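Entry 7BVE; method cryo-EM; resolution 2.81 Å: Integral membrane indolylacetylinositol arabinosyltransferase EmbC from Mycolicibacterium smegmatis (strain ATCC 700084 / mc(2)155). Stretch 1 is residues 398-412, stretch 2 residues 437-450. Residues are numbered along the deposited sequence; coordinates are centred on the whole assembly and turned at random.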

ATOM      1  N   SER A 398     -10.147 -28.758  26.363  1.00 15.07           N
ATOM      2  CA  SER A 398     -11.363 -29.194  27.043  1.00 15.07           C
ATOM      3  C   SER A 398     -12.278 -29.971  26.108  1.00 15.07           C
ATOM      4  O   SER A 398     -12.853 -30.993  26.506  1.00 15.07           O
ATOM      5  N   VAL A 399     -12.424 -29.505  24.863  1.00 15.07           N
ATOM      6  CA  VAL A 399     -13.231 -30.227  23.881  1.00 15.07           C
ATOM      7  C   VAL A 399     -12.625 -31.591  23.582  1.00 15.07           C
ATOM      8  O   VAL A 399     -13.335 -32.599  23.537  1.00 15.07           O
ATOM      9  N   GLU A 400     -11.300 -31.651  23.437  1.00 15.07           N
ATOM     10  CA  GLU A 400     -10.626 -32.902  23.113  1.00 15.07           C
ATOM     11  C   GLU A 400     -10.715 -33.899  24.261  1.00 15.07           C
ATOM     12  O   GLU A 400     -10.736 -35.112  24.042  1.00 15.07           O
ATOM     13  N   ARG A 401     -10.787 -33.406  25.494  1.00 15.07           N
ATOM     14  CA  ARG A 401     -10.997 -34.297  26.627  1.00 15.07           C
ATOM     15  C   ARG A 401     -12.455 -34.724  26.740  1.00 15.07           C
ATOM     16  O   ARG A 401     -12.750 -35.791  27.282  1.00 15.07           O
ATOM     17  N   GLY A 402     -13.382 -33.912  26.232  1.00 15.07           N
ATOM     18  CA  GLY A 402     -14.777 -34.319  26.246  1.00 15.07           C
ATOM     19  C   GLY A 402     -15.089 -35.416  25.244  1.00 15.07           C
ATOM     20  O   GLY A 402     -15.993 -36.221  25.458  1.00 15.07           O
ATOM     21  N   VAL A 403     -14.348 -35.459  24.139  1.00 15.07           N
ATOM     22  CA  VAL A 403     -14.574 -36.471  23.110  1.00 15.07           C
ATOM     23  C   VAL A 403     -14.086 -37.831  23.586  1.00 15.07           C
ATOM     24  O   VAL A 403     -14.747 -38.855  23.388  1.00 15.07           O
ATOM     25  N   ALA A 404     -12.917 -37.852  24.228  1.00 15.07           N
ATOM     26  CA  ALA A 404     -12.280 -39.100  24.632  1.00 15.07           C
ATOM     27  C   ALA A 404     -13.065 -39.800  25.731  1.00 15.07           C
ATOM     28  O   ALA A 404     -13.471 -40.955  25.580  1.00 15.07           O
ATOM     29  N   THR A 405     -13.302 -39.113  26.843  1.00 15.30           N
ATOM     30  CA  THR A 405     -14.006 -39.726  27.960  1.00 15.30           C
ATOM     31  C   THR A 405     -15.513 -39.795  27.766  1.00 15.30           C
ATOM     32  O   THR A 405     -16.181 -40.428  28.589  1.00 15.30           O
ATOM     33  N   SER A 406     -16.042 -39.156  26.717  1.00 15.39           N
ATOM     34  CA  SER A 406     -17.470 -39.107  26.380  1.00 15.39           C
ATOM     35  C   SER A 406     -18.300 -38.505  27.517  1.00 15.39           C
ATOM     36  O   SER A 406     -19.185 -39.140  28.085  1.00 15.39           O
ATOM     37  N   ARG A 407     -17.991 -37.250  27.836  1.00 17.02           N
ATOM     38  CA  ARG A 407     -18.622 -36.514  28.920  1.00 17.02           C
ATOM     39  C   ARG A 407     -18.875 -35.085  28.470  1.00 17.02           C
ATOM     40  O   ARG A 407     -18.170 -34.564  27.608  1.00 17.02           O
ATOM     41  N   LEU A 408     -19.885 -34.452  29.064  1.00 15.07           N
ATOM     42  CA  LEU A 408     -20.357 -33.146  28.612  1.00 15.07           C
ATOM     43  C   LEU A 408     -19.842 -31.975  29.430  1.00 15.07           C
ATOM     44  O   LEU A 408     -19.881 -30.838  28.943  1.00 15.07           O
ATOM     45  N   LEU A 409     -19.392 -32.214  30.660  1.00 15.07           N
ATOM     46  CA  LEU A 409     -18.899 -31.116  31.486  1.00 15.07           C
ATOM     47  C   LEU A 409     -17.652 -30.419  30.936  1.00 15.07           C
ATOM     48  O   LEU A 409     -17.625 -29.178  30.991  1.00 15.07           O
ATOM     49  N   PRO A 410     -16.615 -31.092  30.398  1.00 15.07           N
ATOM     50  CA  PRO A 410     -15.551 -30.314  29.747  1.00 15.07           C
ATOM     51  C   PRO A 410     -15.985 -29.589  28.485  1.00 15.07           C
ATOM     52  O   PRO A 410     -15.389 -28.561  28.149  1.00 15.07           O
ATOM     53  N   VAL A 411     -17.042 -30.036  27.814  1.00 15.07           N
ATOM     54  CA  VAL A 411     -17.572 -29.276  26.687  1.00 15.07           C
ATOM     55  C   VAL A 411     -18.256 -27.998  27.174  1.00 15.07           C
ATOM     56  O   VAL A 411     -18.115 -26.927  26.565  1.00 15.07           O
ATOM     57  N   ALA A 412     -18.960 -28.072  28.308  1.00 15.07           N
ATOM     58  CA  ALA A 412     -19.572 -26.871  28.871  1.00 15.07           C
ATOM     59  C   ALA A 412     -18.519 -25.904  29.405  1.00 15.07           C
ATOM     60  O   ALA A 412     -18.663 -24.677  29.280  1.00 15.07           O
ATOM     61  N   VAL A 437     -15.661 -25.968  15.461  1.00 26.15           N
ATOM     62  CA  VAL A 437     -15.178 -27.336  15.298  1.00 26.15           C
ATOM     63  C   VAL A 437     -15.787 -28.255  16.360  1.00 26.15           C
ATOM     64  O   VAL A 437     -15.979 -29.454  16.120  1.00 26.15           O
ATOM     65  N   ALA A 438     -16.215 -27.688  17.489  1.00 31.52           N
ATOM     66  CA  ALA A 438     -16.769 -28.441  18.606  1.00 31.52           C
ATOM     67  C   ALA A 438     -18.277 -28.659  18.505  1.00 31.52           C
ATOM     68  O   ALA A 438     -18.940 -28.786  19.541  1.00 31.52           O
ATOM     69  N   ILE A 439     -18.843 -28.701  17.304  1.00 30.09           N
ATOM     70  CA  ILE A 439     -20.272 -28.964  17.126  1.00 30.09           C
ATOM     71  C   ILE A 439     -20.539 -30.428  16.803  1.00 30.09           C
ATOM     72  O   ILE A 439     -21.403 -31.053  17.416  1.00 30.09           O
ATOM     73  N   GLY A 440     -19.815 -30.983  15.837  1.00 27.77           N
ATOM     74  CA  GLY A 440     -19.833 -32.403  15.546  1.00 27.77           C
ATOM     75  C   GLY A 440     -19.555 -33.334  16.719  1.00 27.77           C
ATOM     76  O   GLY A 440     -20.302 -34.289  16.964  1.00 27.77           O
ATOM     77  N   PRO A 441     -18.452 -33.096  17.450  1.00 29.57           N
ATOM     78  CA  PRO A 441     -18.242 -33.819  18.719  1.00 29.57           C
ATOM     79  C   PRO A 441     -19.357 -33.688  19.744  1.00 29.57           C
ATOM     80  O   PRO A 441     -19.693 -34.679  20.400  1.00 29.57           O
ATOM     81  N   LEU A 442     -19.940 -32.494  19.897  1.00 25.85           N
ATOM     82  CA  LEU A 442     -21.050 -32.319  20.827  1.00 25.85           C
ATOM     83  C   LEU A 442     -22.268 -33.122  20.393  1.00 25.85           C
ATOM     84  O   LEU A 442     -22.975 -33.683  21.234  1.00 25.85           O
ATOM     85  N   LYS A 443     -22.500 -33.224  19.082  1.00 24.46           N
ATOM     86  CA  LYS A 443     -23.580 -34.062  18.574  1.00 24.46           C
ATOM     87  C   LYS A 443     -23.319 -35.530  18.867  1.00 24.46           C
ATOM     88  O   LYS A 443     -24.237 -36.263  19.257  1.00 24.46           O
ATOM     89  N   THR A 444     -22.061 -35.960  18.725  1.00 24.61           N
ATOM     90  CA  THR A 444     -21.711 -37.353  18.987  1.00 24.61           C
ATOM     91  C   THR A 444     -21.875 -37.710  20.460  1.00 24.61           C
ATOM     92  O   THR A 444     -22.345 -38.805  20.786  1.00 24.61           O
ATOM     93  N   ILE A 445     -21.532 -36.787  21.359  1.00 21.36           N
ATOM     94  CA  ILE A 445     -21.664 -37.057  22.790  1.00 21.36           C
ATOM     95  C   ILE A 445     -23.123 -36.992  23.232  1.00 21.36           C
ATOM     96  O   ILE A 445     -23.569 -37.811  24.041  1.00 21.36           O
ATOM     97  N   VAL A 446     -23.896 -36.036  22.707  1.00 22.52           N
ATOM     98  CA  VAL A 446     -25.289 -35.893  23.124  1.00 22.52           C
ATOM     99  C   VAL A 446     -26.133 -37.052  22.605  1.00 22.52           C
ATOM    100  O   VAL A 446     -26.989 -37.579  23.326  1.00 22.52           O
ATOM    101  N   ALA A 447     -25.855 -37.528  21.388  1.00 27.05           N
ATOM    102  CA  ALA A 447     -26.638 -38.616  20.813  1.00 27.05           C
ATOM    103  C   ALA A 447     -26.400 -39.964  21.483  1.00 27.05           C
ATOM    104  O   ALA A 447     -27.162 -40.899  21.225  1.00 27.05           O
ATOM    105  N   ALA A 448     -25.382 -40.089  22.333  1.00 33.16           N
ATOM    106  CA  ALA A 448     -25.122 -41.324  23.061  1.00 33.16           C
ATOM    107  C   ALA A 448     -25.781 -41.370  24.430  1.00 33.16           C
ATOM    108  O   ALA A 448     -26.139 -42.457  24.894  1.00 33.16           O
ATOM    109  N   HIS A 449     -25.953 -40.225  25.087  1.00 35.34           N
ATOM    110  CA  HIS A 449     -26.499 -40.164  26.435  1.00 35.34           C
ATOM    111  C   HIS A 449     -27.995 -39.909  26.470  1.00 35.34           C
ATOM    112  O   HIS A 449     -28.583 -39.955  27.553  1.00 35.34           O
ATOM    113  N   VAL A 450     -28.625 -39.638  25.324  1.00 38.82           N
ATOM    114  CA  VAL A 450     -30.000 -39.154  25.320  1.00 38.82           C
ATOM    115  C   VAL A 450     -30.994 -40.274  25.607  1.00 38.82           C
ATOM    116  O   VAL A 450     -32.150 -40.010  25.947  1.00 38.82           O
TER

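The two stretches pack largely through apolar side chains, with helices 398–405 and 440–449 running in broadly the same direction at 33° and approaching to 9.9 Å. At the start of stretch 1, Val-399 points toward stretch 2 in a t rotamer and sets CG2 3.7 Å from CB of Ala-438. Gly-402 has no side chain to interpose, and its O lies 3.8 Å from CD1 of Ile-445; a CB here would clash with Val-411 CG2. One turn on from Val-399, Val-403, also t, brings CG2 to 3.6 Å from CB of Pro-441.

Ser-406 leaves the helix with positive phi. Its CA and OG (chi1 t) each lie 3.7 Å from CD1 of Ile-445, whose m,m side chain has the largest area covered by the opposing stretch. Ser-406 O meets the edge of the His-449 ring (chi1 m), 3.2 Å from CE1 and 3.4 Å from NE2. Arg-407 directs its CB away, in an extended m,t,t conformation.

Leu-408 starts sideways, but its m,t rotamer carries CD2 inward, to 3.7 Å from both Leu-442 CD1 and Ile-445 CG2 and 4.0 Å from Val-446 CG2. Val-411 (t) points toward stretch 2, its CG1 3.8 Å from the same Leu-442 CD1, which reaches inward through a t,p rotamer.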

ATOM      1  CB  SER A 398     -12.103 -27.992  27.615  1.00 15.07           C
ATOM      2  OG  SER A 398     -11.324 -27.325  28.584  1.00 15.07           O
ATOM      3  CB  VAL A 399     -13.386 -29.386  22.604  1.00 15.07           C
ATOM      4  CG1 VAL A 399     -13.998 -30.194  21.492  1.00 15.07           C
ATOM      5  CG2 VAL A 399     -14.252 -28.211  22.878  1.00 15.07           C
ATOM      6  CB  GLU A 400      -9.172 -32.600  22.762  1.00 15.07           C
ATOM      7  CG  GLU A 400      -8.395 -33.772  22.258  1.00 15.07           C
ATOM      8  CD  GLU A 400      -8.860 -34.219  20.897  1.00 15.07           C
ATOM      9  OE1 GLU A 400      -9.282 -33.361  20.096  1.00 15.07           O
ATOM     10  OE2 GLU A 400      -8.830 -35.438  20.640  1.00 15.07           O
ATOM     11  CB  ARG A 401     -10.515 -33.601  27.893  1.00 15.07           C
ATOM     12  CG  ARG A 401     -10.473 -34.431  29.138  1.00 15.07           C
ATOM     13  CD  ARG A 401      -9.770 -33.634  30.192  1.00 15.07           C
ATOM     14  NE  ARG A 401      -8.367 -33.456  29.835  1.00 15.07           N
ATOM     15  CZ  ARG A 401      -7.401 -34.281  30.213  1.00 15.07           C
ATOM     16  NH1 ARG A 401      -6.151 -34.063  29.844  1.00 15.07           N
ATOM     17  NH2 ARG A 401      -7.686 -35.313  30.985  1.00 15.07           N
ATOM     18  CB  VAL A 403     -13.879 -36.056  21.803  1.00 15.07           C
ATOM     19  CG1 VAL A 403     -14.046 -37.104  20.742  1.00 15.07           C
ATOM     20  CG2 VAL A 403     -14.425 -34.763  21.330  1.00 15.07           C
ATOM     21  CB  ALA A 404     -10.853 -38.815  25.089  1.00 15.07           C
ATOM     22  CB  THR A 405     -13.705 -38.971  29.252  1.00 15.30           C
ATOM     23  OG1 THR A 405     -14.078 -37.599  29.100  1.00 15.30           O
ATOM     24  CG2 THR A 405     -12.240 -39.057  29.580  1.00 15.30           C
ATOM     25  CB  SER A 406     -17.995 -40.489  25.972  1.00 15.39           C
ATOM     26  OG  SER A 406     -19.365 -40.430  25.628  1.00 15.39           O
ATOM     27  CB  ARG A 407     -17.757 -36.536  30.178  1.00 17.02           C
ATOM     28  CG  ARG A 407     -17.761 -37.864  30.895  1.00 17.02           C
ATOM     29  CD  ARG A 407     -16.817 -37.890  32.067  1.00 17.02           C
ATOM     30  NE  ARG A 407     -16.977 -39.121  32.828  1.00 17.02           N
ATOM     31  CZ  ARG A 407     -16.229 -39.459  33.868  1.00 17.02           C
ATOM     32  NH1 ARG A 407     -15.248 -38.667  34.267  1.00 17.02           N
ATOM     33  NH2 ARG A 407     -16.460 -40.596  34.504  1.00 17.02           N
ATOM     34  CB  LEU A 408     -21.882 -33.099  28.626  1.00 15.07           C
ATOM     35  CG  LEU A 408     -22.596 -33.876  27.541  1.00 15.07           C
ATOM     36  CD1 LEU A 408     -24.057 -33.873  27.826  1.00 15.07           C
ATOM     37  CD2 LEU A 408     -22.336 -33.183  26.245  1.00 15.07           C
ATOM     38  CB  LEU A 409     -18.682 -31.602  32.925  1.00 15.07           C
ATOM     39  CG  LEU A 409     -18.191 -30.554  33.923  1.00 15.07           C
ATOM     40  CD1 LEU A 409     -19.218 -29.473  34.123  1.00 15.07           C
ATOM     41  CD2 LEU A 409     -17.855 -31.196  35.230  1.00 15.07           C
ATOM     42  CB  PRO A 410     -14.468 -31.361  29.468  1.00 15.07           C
ATOM     43  CG  PRO A 410     -15.128 -32.627  29.534  1.00 15.07           C
ATOM     44  CD  PRO A 410     -16.175 -32.493  30.553  1.00 15.07           C
ATOM     45  CB  VAL A 411     -18.516 -30.166  25.861  1.00 15.07           C
ATOM     46  CG1 VAL A 411     -19.124 -29.402  24.716  1.00 15.07           C
ATOM     47  CG2 VAL A 411     -17.768 -31.372  25.339  1.00 15.07           C
ATOM     48  CB  ALA A 412     -20.555 -27.254  29.971  1.00 15.07           C
ATOM     49  CB  VAL A 437     -13.626 -27.304  15.290  1.00 26.15           C
ATOM     50  CG1 VAL A 437     -13.007 -28.670  15.375  1.00 26.15           C
ATOM     51  CG2 VAL A 437     -13.147 -26.661  14.012  1.00 26.15           C
ATOM     52  CB  ALA A 438     -16.433 -27.730  19.915  1.00 31.52           C
ATOM     53  CB  ILE A 439     -20.870 -28.026  16.052  1.00 30.09           C
ATOM     54  CG1 ILE A 439     -20.858 -26.583  16.546  1.00 30.09           C
ATOM     55  CG2 ILE A 439     -22.293 -28.418  15.711  1.00 30.09           C
ATOM     56  CD1 ILE A 439     -21.282 -25.585  15.510  1.00 30.09           C
ATOM     57  CB  PRO A 441     -16.937 -33.202  19.227  1.00 29.57           C
ATOM     58  CG  PRO A 441     -16.197 -32.887  18.009  1.00 29.57           C
ATOM     59  CD  PRO A 441     -17.201 -32.439  17.009  1.00 29.57           C
ATOM     60  CB  LEU A 442     -21.396 -30.837  20.951  1.00 25.85           C
ATOM     61  CG  LEU A 442     -22.562 -30.444  21.862  1.00 25.85           C
ATOM     62  CD1 LEU A 442     -22.317 -30.892  23.285  1.00 25.85           C
ATOM     63  CD2 LEU A 442     -22.811 -28.941  21.811  1.00 25.85           C
ATOM     64  CB  LYS A 443     -23.746 -33.850  17.073  1.00 24.46           C
ATOM     65  CG  LYS A 443     -24.883 -34.642  16.473  1.00 24.46           C
ATOM     66  CD  LYS A 443     -25.042 -34.377  14.994  1.00 24.46           C
ATOM     67  CE  LYS A 443     -23.950 -35.065  14.205  1.00 24.46           C
ATOM     68  NZ  LYS A 443     -24.099 -36.543  14.238  1.00 24.46           N
ATOM     69  CB  THR A 444     -20.276 -37.614  18.531  1.00 24.61           C
ATOM     70  OG1 THR A 444     -20.120 -37.173  17.178  1.00 24.61           O
ATOM     71  CG2 THR A 444     -19.956 -39.094  18.584  1.00 24.61           C
ATOM     72  CB  ILE A 445     -20.781 -36.093  23.602  1.00 21.36           C
ATOM     73  CG1 ILE A 445     -19.325 -36.222  23.180  1.00 21.36           C
ATOM     74  CG2 ILE A 445     -20.866 -36.383  25.067  1.00 21.36           C
ATOM     75  CD1 ILE A 445     -18.790 -37.615  23.263  1.00 21.36           C
ATOM     76  CB  VAL A 446     -25.831 -34.519  22.679  1.00 22.52           C
ATOM     77  CG1 VAL A 446     -27.332 -34.436  22.814  1.00 22.52           C
ATOM     78  CG2 VAL A 446     -25.235 -33.430  23.535  1.00 22.52           C
ATOM     79  CB  ALA A 447     -26.340 -38.728  19.320  1.00 27.05           C
ATOM     80  CB  ALA A 448     -23.615 -41.530  23.229  1.00 33.16           C
ATOM     81  CB  HIS A 449     -25.811 -39.058  27.238  1.00 35.34           C
ATOM     82  CG  HIS A 449     -24.378 -39.339  27.560  1.00 35.34           C
ATOM     83  ND1 HIS A 449     -23.536 -38.381  28.080  1.00 35.34           N
ATOM     84  CD2 HIS A 449     -23.643 -40.469  27.450  1.00 35.34           C
ATOM     85  CE1 HIS A 449     -22.340 -38.907  28.270  1.00 35.34           C
ATOM     86  NE2 HIS A 449     -22.378 -40.173  27.895  1.00 35.34           N
ATOM     87  CB  VAL A 450     -30.288 -38.458  23.971  1.00 38.82           C
ATOM     88  CG1 VAL A 450     -30.476 -39.471  22.863  1.00 38.82           C
ATOM     89  CG2 VAL A 450     -31.459 -37.497  24.072  1.00 38.82           C
TER